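Local coordinates for protein iron aquisition yersiniabactin synthesis enzyme, YbtT (Escherichia coli, PDB 6BA9) that acts as a low-specificity type II thioesterase of the NRPS/PKS pathway that makes yersiniabactin, maintaining production of this metallophore, at residues 2-6 and 44-49; 29-33 and 228-232; 71-75 and 102-108; 120-124 and 175-180; 123-127 and 199-205. The protein carries 1 engineered substitution. One frame throughout, in Å; residues are numbered along the deposited sequence.

Contact 1: 2-6 and 44-49; sequences MCIPL and SLVTWP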
# COMPACT_ATOMS: atom_id res chain seq x y z
N MET A 2 -6.63 -8.97 9.53
CA MET A 2 -5.59 -8.03 9.13
C MET A 2 -6.07 -6.59 9.19
O MET A 2 -5.27 -5.69 9.49
CB MET A 2 -5.14 -8.30 7.69
CG MET A 2 -4.47 -9.62 7.44
SD MET A 2 -4.25 -9.83 5.65
CE MET A 2 -2.63 -9.14 5.46
N CYS A 3 -7.34 -6.33 8.90
CA CYS A 3 -7.84 -4.97 8.80
C CYS A 3 -8.23 -4.41 10.16
O CYS A 3 -8.91 -5.09 10.95
CB CYS A 3 -9.04 -4.91 7.86
SG CYS A 3 -8.61 -5.24 6.14
N ILE A 4 -7.80 -3.19 10.44
CA ILE A 4 -8.23 -2.44 11.63
C ILE A 4 -8.96 -1.18 11.17
O ILE A 4 -8.50 -0.49 10.24
CB ILE A 4 -7.07 -2.13 12.58
CG1 ILE A 4 -6.02 -1.26 11.91
CG2 ILE A 4 -6.42 -3.42 13.07
CD1 ILE A 4 -4.88 -0.79 12.86
N PRO A 5 -10.07 -0.82 11.80
CA PRO A 5 -10.81 0.38 11.38
C PRO A 5 -10.13 1.65 11.86
O PRO A 5 -9.68 1.74 13.00
CB PRO A 5 -12.17 0.20 12.08
CG PRO A 5 -11.85 -0.60 13.29
CD PRO A 5 -10.76 -1.55 12.88
N LEU A 6 -10.03 2.64 10.96
CA LEU A 6 -9.54 3.97 11.31
C LEU A 6 -10.64 5.01 11.31
O LEU A 6 -10.71 5.84 12.23
CB LEU A 6 -8.43 4.43 10.35
CG LEU A 6 -7.14 3.59 10.25
CD1 LEU A 6 -6.12 4.25 9.36
CD2 LEU A 6 -6.55 3.34 11.63
N SER A 44 -10.18 1.57 6.56
CA SER A 44 -9.47 0.57 7.34
C SER A 44 -8.03 0.47 6.86
O SER A 44 -7.74 0.74 5.69
CB SER A 44 -10.14 -0.78 7.24
OG SER A 44 -11.50 -0.73 7.71
N LEU A 45 -7.15 0.08 7.78
CA LEU A 45 -5.73 -0.11 7.51
C LEU A 45 -5.40 -1.59 7.65
O LEU A 45 -5.84 -2.25 8.60
CB LEU A 45 -4.89 0.69 8.53
CG LEU A 45 -3.37 0.62 8.36
CD1 LEU A 45 -2.91 1.34 7.11
CD2 LEU A 45 -2.69 1.21 9.61
N VAL A 46 -4.63 -2.10 6.70
CA VAL A 46 -4.19 -3.50 6.70
C VAL A 46 -2.92 -3.62 7.54
O VAL A 46 -1.98 -2.83 7.37
CB VAL A 46 -3.94 -3.98 5.27
CG1 VAL A 46 -3.52 -5.45 5.26
CG2 VAL A 46 -5.18 -3.80 4.42
N THR A 47 -2.89 -4.60 8.44
CA THR A 47 -1.71 -4.91 9.26
C THR A 47 -0.95 -6.07 8.63
O THR A 47 -1.54 -7.13 8.40
CB THR A 47 -2.15 -5.35 10.65
OG1 THR A 47 -3.05 -4.40 11.22
CG2 THR A 47 -0.96 -5.54 11.56
N TRP A 48 0.34 -5.89 8.39
CA TRP A 48 1.17 -7.00 7.98
C TRP A 48 1.44 -7.92 9.18
O TRP A 48 1.77 -7.44 10.27
CB TRP A 48 2.50 -6.51 7.42
CG TRP A 48 2.48 -5.59 6.21
CD1 TRP A 48 3.41 -4.64 5.94
CD2 TRP A 48 1.53 -5.56 5.12
NE1 TRP A 48 3.11 -4.01 4.75
CE2 TRP A 48 1.97 -4.54 4.23
CE3 TRP A 48 0.36 -6.26 4.81
CZ2 TRP A 48 1.30 -4.22 3.07
CZ3 TRP A 48 -0.31 -5.93 3.63
CH2 TRP A 48 0.17 -4.91 2.78
N PRO A 49 1.30 -9.23 9.02
CA PRO A 49 1.64 -10.14 10.12
C PRO A 49 3.01 -9.84 10.71
O PRO A 49 3.96 -9.43 10.02
CB PRO A 49 1.58 -11.52 9.45
CG PRO A 49 0.52 -11.35 8.39
CD PRO A 49 0.71 -9.95 7.88

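Contact 2: 29-33 and 228-232; sequences AFRHW and YPIQQ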
# COMPACT_ATOMS: atom_id res chain seq x y z
N ALA A 29 2.23 4.57 12.24
CA ALA A 29 2.62 5.45 11.14
C ALA A 29 1.44 6.23 10.58
O ALA A 29 1.65 7.29 9.97
CB ALA A 29 3.29 4.62 10.04
N PHE A 30 0.21 5.76 10.81
CA PHE A 30 -1.01 6.33 10.24
C PHE A 30 -1.85 7.05 11.29
O PHE A 30 -3.02 7.38 11.04
CB PHE A 30 -1.80 5.24 9.49
CG PHE A 30 -1.09 4.75 8.28
CD1 PHE A 30 -0.14 3.75 8.36
CD2 PHE A 30 -1.34 5.31 7.04
CE1 PHE A 30 0.53 3.32 7.25
CE2 PHE A 30 -0.65 4.88 5.91
CZ PHE A 30 0.29 3.88 6.03
N ARG A 31 -1.27 7.35 12.45
CA ARG A 31 -2.03 8.01 13.51
C ARG A 31 -2.58 9.36 13.05
O ARG A 31 -3.68 9.75 13.46
CB ARG A 31 -1.12 8.19 14.73
CG ARG A 31 -1.80 8.82 15.94
CD ARG A 31 -0.87 8.86 17.15
NE ARG A 31 -0.17 7.59 17.31
CZ ARG A 31 -0.61 6.55 18.02
NH1 ARG A 31 -1.77 6.62 18.66
NH2 ARG A 31 0.12 5.44 18.08
N HIS A 32 -1.83 10.09 12.22
CA HIS A 32 -2.31 11.38 11.74
C HIS A 32 -3.64 11.25 11.00
O HIS A 32 -4.49 12.15 11.07
CB HIS A 32 -1.26 12.05 10.86
CG HIS A 32 -1.71 13.34 10.25
ND1 HIS A 32 -2.07 14.43 11.01
CD2 HIS A 32 -1.87 13.71 8.96
CE1 HIS A 32 -2.43 15.42 10.21
NE2 HIS A 32 -2.31 15.01 8.96
N TRP A 33 -3.84 10.14 10.29
CA TRP A 33 -5.13 9.92 9.64
C TRP A 33 -6.26 9.80 10.65
O TRP A 33 -7.40 10.17 10.35
CB TRP A 33 -5.08 8.65 8.78
CG TRP A 33 -4.35 8.79 7.48
CD1 TRP A 33 -3.64 9.85 7.03
CD2 TRP A 33 -4.27 7.79 6.47
NE1 TRP A 33 -3.13 9.59 5.78
CE2 TRP A 33 -3.51 8.32 5.41
CE3 TRP A 33 -4.79 6.50 6.34
CZ2 TRP A 33 -3.25 7.61 4.25
CZ3 TRP A 33 -4.53 5.79 5.19
CH2 TRP A 33 -3.78 6.35 4.16
N TYR A 228 4.10 11.45 1.35
CA TYR A 228 2.96 12.30 1.03
C TYR A 228 1.60 11.72 1.47
O TYR A 228 0.71 12.51 1.79
CB TYR A 228 2.95 12.74 -0.45
CG TYR A 228 2.74 11.63 -1.47
CD1 TYR A 228 1.48 11.12 -1.73
CD2 TYR A 228 3.81 11.14 -2.20
CE1 TYR A 228 1.30 10.11 -2.67
CE2 TYR A 228 3.64 10.13 -3.15
CZ TYR A 228 2.38 9.62 -3.37
OH TYR A 228 2.25 8.63 -4.30
N PRO A 229 1.35 10.40 1.50
CA PRO A 229 0.01 9.98 1.93
C PRO A 229 -0.33 10.41 3.34
O PRO A 229 -1.51 10.63 3.66
CB PRO A 229 0.04 8.45 1.79
CG PRO A 229 1.06 8.22 0.70
CD PRO A 229 2.14 9.26 0.99
N ILE A 230 0.68 10.52 4.19
CA ILE A 230 0.52 10.92 5.59
C ILE A 230 0.75 12.42 5.75
O ILE A 230 -0.10 13.12 6.29
CB ILE A 230 1.48 10.09 6.47
CG1 ILE A 230 1.05 8.61 6.42
CG2 ILE A 230 1.49 10.61 7.89
CD1 ILE A 230 2.16 7.65 6.85
N GLN A 231 1.87 12.92 5.23
CA GLN A 231 2.22 14.32 5.41
C GLN A 231 1.34 15.25 4.58
O GLN A 231 1.18 16.43 4.94
CB GLN A 231 3.69 14.52 5.06
CG GLN A 231 4.64 13.62 5.85
CD GLN A 231 4.72 14.04 7.29
OE1 GLN A 231 4.83 15.23 7.59
NE2 GLN A 231 4.66 13.08 8.20
N GLN A 232 0.79 14.77 3.47
CA GLN A 232 -0.11 15.53 2.62
C GLN A 232 -1.43 14.77 2.49
O GLN A 232 -1.98 14.62 1.39
CB GLN A 232 0.54 15.78 1.26
CG GLN A 232 1.84 16.59 1.31
CD GLN A 232 1.67 17.95 1.91
OE1 GLN A 232 0.62 18.59 1.76
NE2 GLN A 232 2.70 18.42 2.60
O HOH W 1 -1.30 15.59 6.49

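Contact 3: 71-75 and 102-108; sequences ANELE and LLEQRGL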
# COMPACT_ATOMS: atom_id res chain seq x y z
N ALA A 71 -7.40 -10.84 0.39
CA ALA A 71 -8.56 -11.05 -0.47
C ALA A 71 -9.56 -11.99 0.19
O ALA A 71 -10.78 -11.75 0.13
CB ALA A 71 -8.11 -11.63 -1.81
N ASN A 72 -9.07 -13.04 0.84
CA ASN A 72 -9.99 -13.94 1.54
C ASN A 72 -10.72 -13.22 2.65
O ASN A 72 -11.94 -13.37 2.80
CB ASN A 72 -9.25 -15.15 2.10
CG ASN A 72 -8.71 -16.06 1.01
OD1 ASN A 72 -8.94 -15.83 -0.18
ND2 ASN A 72 -7.95 -17.05 1.40
N GLU A 73 -10.01 -12.40 3.42
CA GLU A 73 -10.65 -11.66 4.50
C GLU A 73 -11.71 -10.72 3.97
O GLU A 73 -12.82 -10.64 4.52
CB GLU A 73 -9.60 -10.89 5.29
CG GLU A 73 -10.19 -10.00 6.38
CD GLU A 73 -9.14 -9.42 7.29
OE1 GLU A 73 -8.18 -10.16 7.63
OE2 GLU A 73 -9.26 -8.23 7.65
N LEU A 74 -11.41 -9.99 2.90
CA LEU A 74 -12.37 -9.04 2.34
C LEU A 74 -13.57 -9.76 1.73
O LEU A 74 -14.70 -9.31 1.89
CB LEU A 74 -11.69 -8.12 1.33
CG LEU A 74 -10.62 -7.21 1.95
CD1 LEU A 74 -9.99 -6.38 0.88
CD2 LEU A 74 -11.17 -6.32 3.03
N GLU A 75 -13.34 -10.88 1.04
CA GLU A 75 -14.47 -11.64 0.50
C GLU A 75 -15.41 -12.09 1.60
O GLU A 75 -16.63 -12.15 1.39
CB GLU A 75 -13.94 -12.83 -0.30
CG GLU A 75 -15.04 -13.73 -0.87
CD GLU A 75 -14.53 -14.81 -1.80
OE1 GLU A 75 -13.32 -15.12 -1.81
OE2 GLU A 75 -15.39 -15.37 -2.55
N LEU A 102 -7.21 -10.88 -7.35
CA LEU A 102 -7.97 -12.02 -6.85
C LEU A 102 -9.46 -11.69 -6.76
O LEU A 102 -10.30 -12.51 -7.14
CB LEU A 102 -7.43 -12.45 -5.49
CG LEU A 102 -6.00 -13.00 -5.48
CD1 LEU A 102 -5.49 -13.20 -4.09
CD2 LEU A 102 -5.89 -14.32 -6.28
N LEU A 103 -9.82 -10.52 -6.25
CA LEU A 103 -11.22 -10.17 -6.08
C LEU A 103 -11.93 -10.02 -7.42
O LEU A 103 -13.08 -10.46 -7.58
CB LEU A 103 -11.37 -8.90 -5.26
CG LEU A 103 -10.92 -9.06 -3.82
CD1 LEU A 103 -11.06 -7.72 -3.14
CD2 LEU A 103 -11.70 -10.12 -3.07
N GLU A 104 -11.25 -9.39 -8.38
CA GLU A 104 -11.82 -9.25 -9.72
C GLU A 104 -12.05 -10.61 -10.36
O GLU A 104 -13.13 -10.86 -10.93
CB GLU A 104 -10.89 -8.38 -10.58
CG GLU A 104 -11.41 -8.00 -11.93
CD GLU A 104 -10.47 -7.03 -12.63
OE1 GLU A 104 -10.03 -6.05 -11.98
OE2 GLU A 104 -10.15 -7.29 -13.79
N GLN A 105 -11.07 -11.52 -10.25
CA GLN A 105 -11.18 -12.86 -10.82
C GLN A 105 -12.33 -13.62 -10.19
O GLN A 105 -12.98 -14.45 -10.85
CB GLN A 105 -9.91 -13.65 -10.56
CG GLN A 105 -8.67 -13.22 -11.32
CD GLN A 105 -7.42 -13.89 -10.77
OE1 GLN A 105 -7.49 -14.65 -9.80
NE2 GLN A 105 -6.28 -13.62 -11.39
N ARG A 106 -12.57 -13.42 -8.90
CA ARG A 106 -13.65 -14.11 -8.21
C ARG A 106 -15.03 -13.53 -8.51
O ARG A 106 -16.02 -14.03 -7.97
CB ARG A 106 -13.40 -14.05 -6.70
CG ARG A 106 -12.21 -14.88 -6.24
CD ARG A 106 -11.81 -14.58 -4.79
NE ARG A 106 -10.50 -15.16 -4.48
CZ ARG A 106 -9.90 -15.09 -3.30
NH1 ARG A 106 -10.48 -14.47 -2.27
NH2 ARG A 106 -8.71 -15.64 -3.15
N GLY A 107 -15.12 -12.47 -9.32
CA GLY A 107 -16.39 -11.85 -9.63
C GLY A 107 -16.89 -10.87 -8.60
O GLY A 107 -18.09 -10.59 -8.55
N LEU A 108 -16.00 -10.30 -7.79
CA LEU A 108 -16.45 -9.49 -6.67
C LEU A 108 -16.41 -8.00 -6.95
O LEU A 108 -16.97 -7.22 -6.16
CB LEU A 108 -15.69 -9.89 -5.41
CG LEU A 108 -16.10 -11.32 -5.03
CD1 LEU A 108 -15.26 -11.83 -3.90
CD2 LEU A 108 -17.59 -11.40 -4.65

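Contact 4: 120-124 and 175-180; sequences APHLH and YHYDSP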
# COMPACT_ATOMS: atom_id res chain seq x y z
N ALA A 120 6.14 -0.23 -11.20
CA ALA A 120 5.27 -1.25 -11.76
C ALA A 120 5.86 -2.66 -11.60
O ALA A 120 7.08 -2.81 -11.40
CB ALA A 120 5.06 -0.96 -13.23
N PRO A 121 5.03 -3.71 -11.68
CA PRO A 121 5.51 -5.07 -11.35
C PRO A 121 6.52 -5.67 -12.33
O PRO A 121 7.16 -6.66 -11.95
CB PRO A 121 4.23 -5.90 -11.29
CG PRO A 121 3.14 -4.91 -10.99
CD PRO A 121 3.55 -3.67 -11.74
N HIS A 122 6.70 -5.12 -13.53
CA HIS A 122 7.77 -5.59 -14.40
C HIS A 122 9.07 -4.83 -14.21
O HIS A 122 10.04 -5.08 -14.94
CB HIS A 122 7.34 -5.53 -15.87
CG HIS A 122 7.06 -4.15 -16.36
ND1 HIS A 122 5.92 -3.45 -16.00
CD2 HIS A 122 7.75 -3.33 -17.19
CE1 HIS A 122 5.93 -2.27 -16.58
NE2 HIS A 122 7.04 -2.17 -17.30
N LEU A 123 9.12 -3.92 -13.25
CA LEU A 123 10.29 -3.13 -12.94
C LEU A 123 10.83 -3.48 -11.55
O LEU A 123 10.22 -4.25 -10.81
CB LEU A 123 9.96 -1.64 -13.01
CG LEU A 123 9.36 -1.13 -14.33
CD1 LEU A 123 9.02 0.33 -14.23
CD2 LEU A 123 10.32 -1.36 -15.49
N HIS A 124 11.99 -2.93 -11.23
CA HIS A 124 12.55 -2.98 -9.89
C HIS A 124 12.69 -1.57 -9.34
O HIS A 124 12.88 -0.61 -10.09
CB HIS A 124 13.95 -3.64 -9.90
CG HIS A 124 13.97 -5.01 -10.48
ND1 HIS A 124 13.77 -6.15 -9.73
CD2 HIS A 124 14.22 -5.44 -11.75
CE1 HIS A 124 13.87 -7.21 -10.51
NE2 HIS A 124 14.15 -6.81 -11.74
N TYR A 175 9.33 -9.31 -5.49
CA TYR A 175 8.12 -9.26 -6.29
C TYR A 175 8.45 -8.64 -7.65
O TYR A 175 8.83 -7.47 -7.73
CB TYR A 175 7.07 -8.43 -5.56
CG TYR A 175 5.80 -8.19 -6.33
CD1 TYR A 175 5.57 -6.99 -6.99
CD2 TYR A 175 4.83 -9.17 -6.43
CE1 TYR A 175 4.41 -6.77 -7.69
CE2 TYR A 175 3.66 -8.95 -7.13
CZ TYR A 175 3.47 -7.75 -7.77
OH TYR A 175 2.32 -7.47 -8.48
N HIS A 176 8.31 -9.44 -8.70
CA HIS A 176 8.70 -9.00 -10.03
C HIS A 176 8.20 -10.03 -11.03
O HIS A 176 8.28 -11.23 -10.78
CB HIS A 176 10.22 -8.89 -10.14
CG HIS A 176 10.69 -8.48 -11.49
ND1 HIS A 176 11.20 -9.38 -12.40
CD2 HIS A 176 10.71 -7.27 -12.10
CE1 HIS A 176 11.53 -8.74 -13.51
NE2 HIS A 176 11.24 -7.46 -13.35
N TYR A 177 7.71 -9.53 -12.16
CA TYR A 177 7.31 -10.36 -13.28
C TYR A 177 8.17 -10.01 -14.49
O TYR A 177 8.58 -8.86 -14.67
CB TYR A 177 5.86 -10.11 -13.67
CG TYR A 177 4.83 -10.53 -12.64
CD1 TYR A 177 4.43 -11.85 -12.54
CD2 TYR A 177 4.24 -9.59 -11.81
CE1 TYR A 177 3.46 -12.23 -11.61
CE2 TYR A 177 3.28 -9.96 -10.89
CZ TYR A 177 2.90 -11.27 -10.78
OH TYR A 177 1.92 -11.64 -9.86
N ASP A 178 8.42 -11.00 -15.35
CA ASP A 178 9.28 -10.73 -16.50
C ASP A 178 8.63 -9.77 -17.48
O ASP A 178 9.33 -8.97 -18.11
CB ASP A 178 9.66 -12.03 -17.21
CG ASP A 178 10.71 -12.81 -16.46
OD1 ASP A 178 11.39 -12.22 -15.60
OD2 ASP A 178 10.85 -14.03 -16.74
N SER A 179 7.31 -9.80 -17.62
CA SER A 179 6.63 -8.92 -18.55
C SER A 179 5.17 -8.78 -18.14
O SER A 179 4.62 -9.67 -17.49
CB SER A 179 6.75 -9.45 -19.99
OG SER A 179 5.50 -9.88 -20.47
N PRO A 180 4.52 -7.68 -18.53
CA PRO A 180 3.09 -7.51 -18.23
C PRO A 180 2.18 -8.56 -18.84
O PRO A 180 1.03 -8.70 -18.41
CB PRO A 180 2.77 -6.11 -18.77
CG PRO A 180 4.12 -5.44 -18.92
CD PRO A 180 5.07 -6.53 -19.26
O HOH W 2 10.42 -7.43 -16.42
O HOH W 3 8.13 -5.08 -9.13

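Contact 5: 123-127 and 199-205; sequences LHSER and REASWQQ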
# COMPACT_ATOMS: atom_id res chain seq x y z
N LEU A 123 9.12 -3.92 -13.25
CA LEU A 123 10.29 -3.13 -12.94
C LEU A 123 10.83 -3.48 -11.55
O LEU A 123 10.22 -4.25 -10.81
CB LEU A 123 9.96 -1.64 -13.01
CG LEU A 123 9.36 -1.13 -14.33
CD1 LEU A 123 9.02 0.33 -14.23
CD2 LEU A 123 10.32 -1.36 -15.49
N HIS A 124 11.99 -2.93 -11.23
CA HIS A 124 12.55 -2.98 -9.89
C HIS A 124 12.69 -1.57 -9.34
O HIS A 124 12.88 -0.61 -10.09
CB HIS A 124 13.95 -3.64 -9.90
CG HIS A 124 13.97 -5.01 -10.48
ND1 HIS A 124 13.77 -6.15 -9.73
CD2 HIS A 124 14.22 -5.44 -11.75
CE1 HIS A 124 13.87 -7.21 -10.51
NE2 HIS A 124 14.15 -6.81 -11.74
N SER A 125 12.61 -1.45 -8.02
CA SER A 125 12.89 -0.19 -7.36
C SER A 125 14.32 0.25 -7.64
O SER A 125 15.24 -0.58 -7.72
CB SER A 125 12.70 -0.35 -5.84
OG SER A 125 13.02 0.85 -5.18
N GLU A 126 14.53 1.55 -7.77
CA GLU A 126 15.90 2.01 -7.96
C GLU A 126 16.75 1.81 -6.70
O GLU A 126 17.94 1.51 -6.81
CB GLU A 126 15.93 3.44 -8.50
CG GLU A 126 15.49 3.47 -9.98
CD GLU A 126 15.47 4.86 -10.59
OE1 GLU A 126 14.37 5.47 -10.69
OE2 GLU A 126 16.56 5.34 -11.00
N ARG A 127 16.14 1.87 -5.51
CA ARG A 127 16.82 1.60 -4.26
C ARG A 127 16.48 0.18 -3.81
O ARG A 127 15.31 -0.20 -3.81
CB ARG A 127 16.37 2.58 -3.18
CG ARG A 127 17.20 2.53 -1.90
CD ARG A 127 16.50 3.16 -0.73
NE ARG A 127 16.20 4.58 -0.91
CZ ARG A 127 17.03 5.57 -0.60
NH1 ARG A 127 18.26 5.31 -0.16
NH2 ARG A 127 16.62 6.83 -0.74
N ARG A 199 11.64 10.52 -3.73
CA ARG A 199 12.91 9.98 -4.20
C ARG A 199 12.87 8.47 -4.40
O ARG A 199 13.81 7.92 -4.99
CB ARG A 199 14.03 10.34 -3.23
CG ARG A 199 14.37 11.81 -3.26
CD ARG A 199 15.45 12.15 -2.24
NE ARG A 199 15.06 11.71 -0.91
CZ ARG A 199 15.78 10.90 -0.13
NH1 ARG A 199 16.97 10.47 -0.50
NH2 ARG A 199 15.28 10.54 1.04
N GLU A 200 11.81 7.79 -3.96
CA GLU A 200 11.72 6.34 -4.05
C GLU A 200 10.97 5.86 -5.29
O GLU A 200 11.15 4.70 -5.68
CB GLU A 200 11.02 5.76 -2.81
CG GLU A 200 11.59 6.24 -1.48
CD GLU A 200 13.09 6.12 -1.41
OE1 GLU A 200 13.65 5.12 -1.93
OE2 GLU A 200 13.72 7.04 -0.87
N ALA A 201 10.12 6.68 -5.89
CA ALA A 201 9.31 6.24 -7.03
C ALA A 201 9.08 7.43 -7.94
O ALA A 201 8.26 8.31 -7.66
CB ALA A 201 7.99 5.63 -6.60
N SER A 202 9.80 7.43 -9.05
CA SER A 202 9.68 8.50 -10.02
C SER A 202 8.36 8.41 -10.78
O SER A 202 7.68 7.39 -10.82
CB SER A 202 10.82 8.41 -11.02
OG SER A 202 10.67 7.25 -11.83
N TRP A 203 8.03 9.51 -11.46
CA TRP A 203 6.87 9.53 -12.34
C TRP A 203 6.93 8.37 -13.34
O TRP A 203 5.95 7.66 -13.55
CB TRP A 203 6.80 10.88 -13.06
CG TRP A 203 5.58 11.02 -13.93
CD1 TRP A 203 4.43 11.66 -13.61
CD2 TRP A 203 5.42 10.55 -15.28
NE1 TRP A 203 3.54 11.59 -14.66
CE2 TRP A 203 4.13 10.91 -15.70
CE3 TRP A 203 6.23 9.85 -16.17
CZ2 TRP A 203 3.64 10.60 -16.97
CZ3 TRP A 203 5.73 9.54 -17.43
CH2 TRP A 203 4.46 9.91 -17.80
N GLN A 204 8.10 8.18 -13.96
CA GLN A 204 8.26 7.14 -14.97
C GLN A 204 8.04 5.75 -14.39
O GLN A 204 7.39 4.90 -15.01
CB GLN A 204 9.67 7.26 -15.57
CG GLN A 204 9.94 8.55 -16.39
CD GLN A 204 10.07 9.87 -15.58
OE1 GLN A 204 10.37 9.91 -14.37
NE2 GLN A 204 9.86 10.98 -16.29
N GLN A 205 8.53 5.51 -13.17
CA GLN A 205 8.34 4.21 -12.53
C GLN A 205 6.86 3.93 -12.24
O GLN A 205 6.40 2.78 -12.36
CB GLN A 205 9.18 4.14 -11.25
CG GLN A 205 10.72 4.07 -11.45
CD GLN A 205 11.24 2.68 -11.79
OE1 GLN A 205 11.25 2.29 -12.95
NE2 GLN A 205 11.72 1.94 -10.77
O HOH W 4 12.71 2.69 -2.52
O HOH W 5 13.82 3.74 -5.24
O HOH W 6 11.85 3.08 -8.07
O HOH W 7 12.36 5.78 -8.81
O HOH W 8 12.79 6.82 -13.30

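Contact 1: 2-6 and 44-49
Strands 3-5 and 44-46 run antiparallel, their axes 4.4 Å apart at closest approach, with Ile-4 and Leu-45 as the hydrogen-bonded pair. Ile-4 N gives a nearly straight bond (170°) to Leu-45 O, 2.8 Å away, and Leu-45 N returns one to Ile-4 O. Thr-47 N donates to Met-2 O at 2.8 Å, approaching from above the carbonyl plane. Thr-47 OG1 lies 3.1 Å from Met-2 O. Cys-3 and Val-46 share one sheet face, SG meeting CG2 at 4.1 Å. Ile-4 and Leu-45 lie side by side on the other face, where Leu-6 CD1 reaches Leu-45 CB at 3.9 Å. Met-2 bends at chi3 (92°), which carries CE to Val-46 CG1 at 3.8 Å and to the edge of the Trp-48 indole. Ser-44 OG is bonded to His-16. Helix 63-77 covers the Cys-3 and Val-46 face, and its Glu-73 accepts from the backbone N of Met-2 and Cys-3. Strand 3-7 is the antiparallel edge strand of the otherwise parallel alpha/beta-hydrolase sheet.

Contact 2: 29-33 and 228-232
The Phe-30 ring carries CD1 of Ile-230 over one face, a CH-pi contact of 4.2 Å from CD1 to the ring centroid, 16° off the normal. Trp-33 CD2 stands at the edge of the same ring. Phe-30 CD2 in turn rests over a face of the Trp-33 indole. The indole edge points at the other segment: Trp-33 NE1 donates to Pro-229 O at 2.9 Å. The oxygen lies in the indole plane, but NE1 sits above the carbonyl plane of Pro-229. Trp-33 CZ2 also packs on Pro-229 CB at 4.2 Å. The Ile-230 side chain reaches across to segment 29-33, its CD1 3.2 Å from Ala-29 O. His-32 has CG anti to its own N (chi1 176°), turning the imidazole toward Ile-230. A water donates to Ile-230 O at 2.8 Å and is bonded to His-32 NE2, at 2.7 Å. Phe-237 of helix 233-243 meets Trp-33 edge-to-face. Helix 228-231 follows the last strand, 216-222; in the alpha/beta-hydrolase fold, the loop after that strand typically bears the catalytic histidine.

Contact 3: 71-75 and 102-108
Leu-102 and Leu-103 pack against Ala-71 where helix 91-105 ends in a Schellman motif beside helix 63-77. Both helices lie on the same face of the alpha/beta-hydrolase sheet, since Leu-74 and Leu-103 both touch Leu-86 of strand 84-89. CD1 of Leu-102 reaches Ala-71 CB at 3.8 Å. Leu-103 CD2 comes to 3.7 Å from Ala-71 O, and its CD1 points toward Leu-74. Arg-106 comes next, with an extended chain from CG to NE that reaches across to helix 63-77. Its guanidinium grips Asn-72 end-on: NH1 at 2.9 Å and NH2 at 3.0 Å both donate to OD1. The amide and guanidinium planes are 30° apart. Arg-106 NH1 also makes a salt bridge to Glu-75 OE1 at 2.9 Å, though the hydrogen bond within it is weak (122°). One nitrogen thus links two residues a turn apart on helix 63-77. Gly-107 has positive phi and turns the chain out of the helix. Leu-108 N then bonds back to Leu-103 O, and Leu-108 CD1 touches Glu-75 CG at 3.6 Å.

Contact 4: 120-124 and 175-180
Tyr-177 N donates to Pro-121 O at 2.9 Å, nearly straight at 165°. The same oxygen also takes a CA-H contact from His-176. A second such contact runs back from His-122 CA to Tyr-177 O at 3.4 Å. His-176 NE2 reaches His-122 O at 3.1 Å, a weak bond. Pro-121 and His-122 are the central residues of a type I beta turn, closed by Leu-123 N to Ala-120 O. With chi1 at 178°, the His-176 side chain extends away from its own N, which brings the ring edge to the carbonyls of His-122 and Leu-123. One face of that ring carries the His-124 imidazole in an offset stack, centroids 4.0 Å apart and planes at 16°. The His-122 ring is sandwiched: Leu-123 CG lies over one face and Pro-180 CG over the other, 4.2 Å from the ring centroid. Pro-121 CB touches two tyrosines, 3.7 Å from Tyr-175 CE1 and 3.7 Å from CD2 at the edge of the Tyr-177 ring. Both tyrosine hydroxyls bond to Glu-98 of helix 91-105, and His-122 ND1 to Trp-212. The first loop follows strand 112-116 and the second leads from helix 155-174 toward strand 190-195.

Contact 5: 123-127 and 199-205
Arg-127 and Glu-200 form the charged part of this surface contact, a side-on salt bridge. Arg-127 NE donates to Glu-200 OE1 at 2.8 Å, almost straight (175°), while Arg-127 NH2 donates to Glu-200 OE2 at 2.9 Å, on its syn lone pair. A bend at chi2 of Glu-200 (-49°) folds the carboxylate back to meet the guanidinium. Arg-127 has further acidic partners: its NH1 forms salt bridges to Glu-140 and Asp-143 of helix 134-144. Arg-199 shares Asp-143. Among neutral bonds, Gln-205 NE2 donates to His-124 O at 2.9 Å, with that oxygen in the amide plane. Gln-205 OE1 lies 3.2 Å from Leu-123 CD1. Several waters bridge the two segments. One is held by Ser-125 OG, Arg-127 N and Glu-200 O. Another joins Glu-126 N, Glu-200 O and Gln-205 NE2. A third donates to Glu-126 OE1 at 2.8 Å and accepts from Ser-202 N. Ser-202 is the N-cap of helix 203-207, its OG accepting from Gln-205 N at 3.1 Å. Segment 199-205 follows strand 190-195, and Asp-198, just before the segment, accepts from Glu-200 N. This placement is consistent with the loop that carries the catalytic acid in alpha/beta-hydrolase thioesterases.

Overall arrangement
From the N terminus, contact 1 closes first, pairing edge strand 3-7 with strand 42-46. Contact 2 opens inside that loop and closes at 228-232, so the two cross; they also touch where Leu-45 meets Phe-30. Contact 2 ties the region before strand 42-46 to the region after the last strand, 216-222. Everything else nests within it. Contact 3 follows contact 1 in series and joins the helices before and after strand 84-89 in the chain; Glu-73 links it to contact 1. Contacts 4 and 5 start from the same loop after strand 112-116 and share Leu-123 and His-124. Contact 4 closes over the inserted helices 134-144 and 155-174, and contact 5 closes beyond strand 190-195. These two lie opposite contact 1 across the chain's centre.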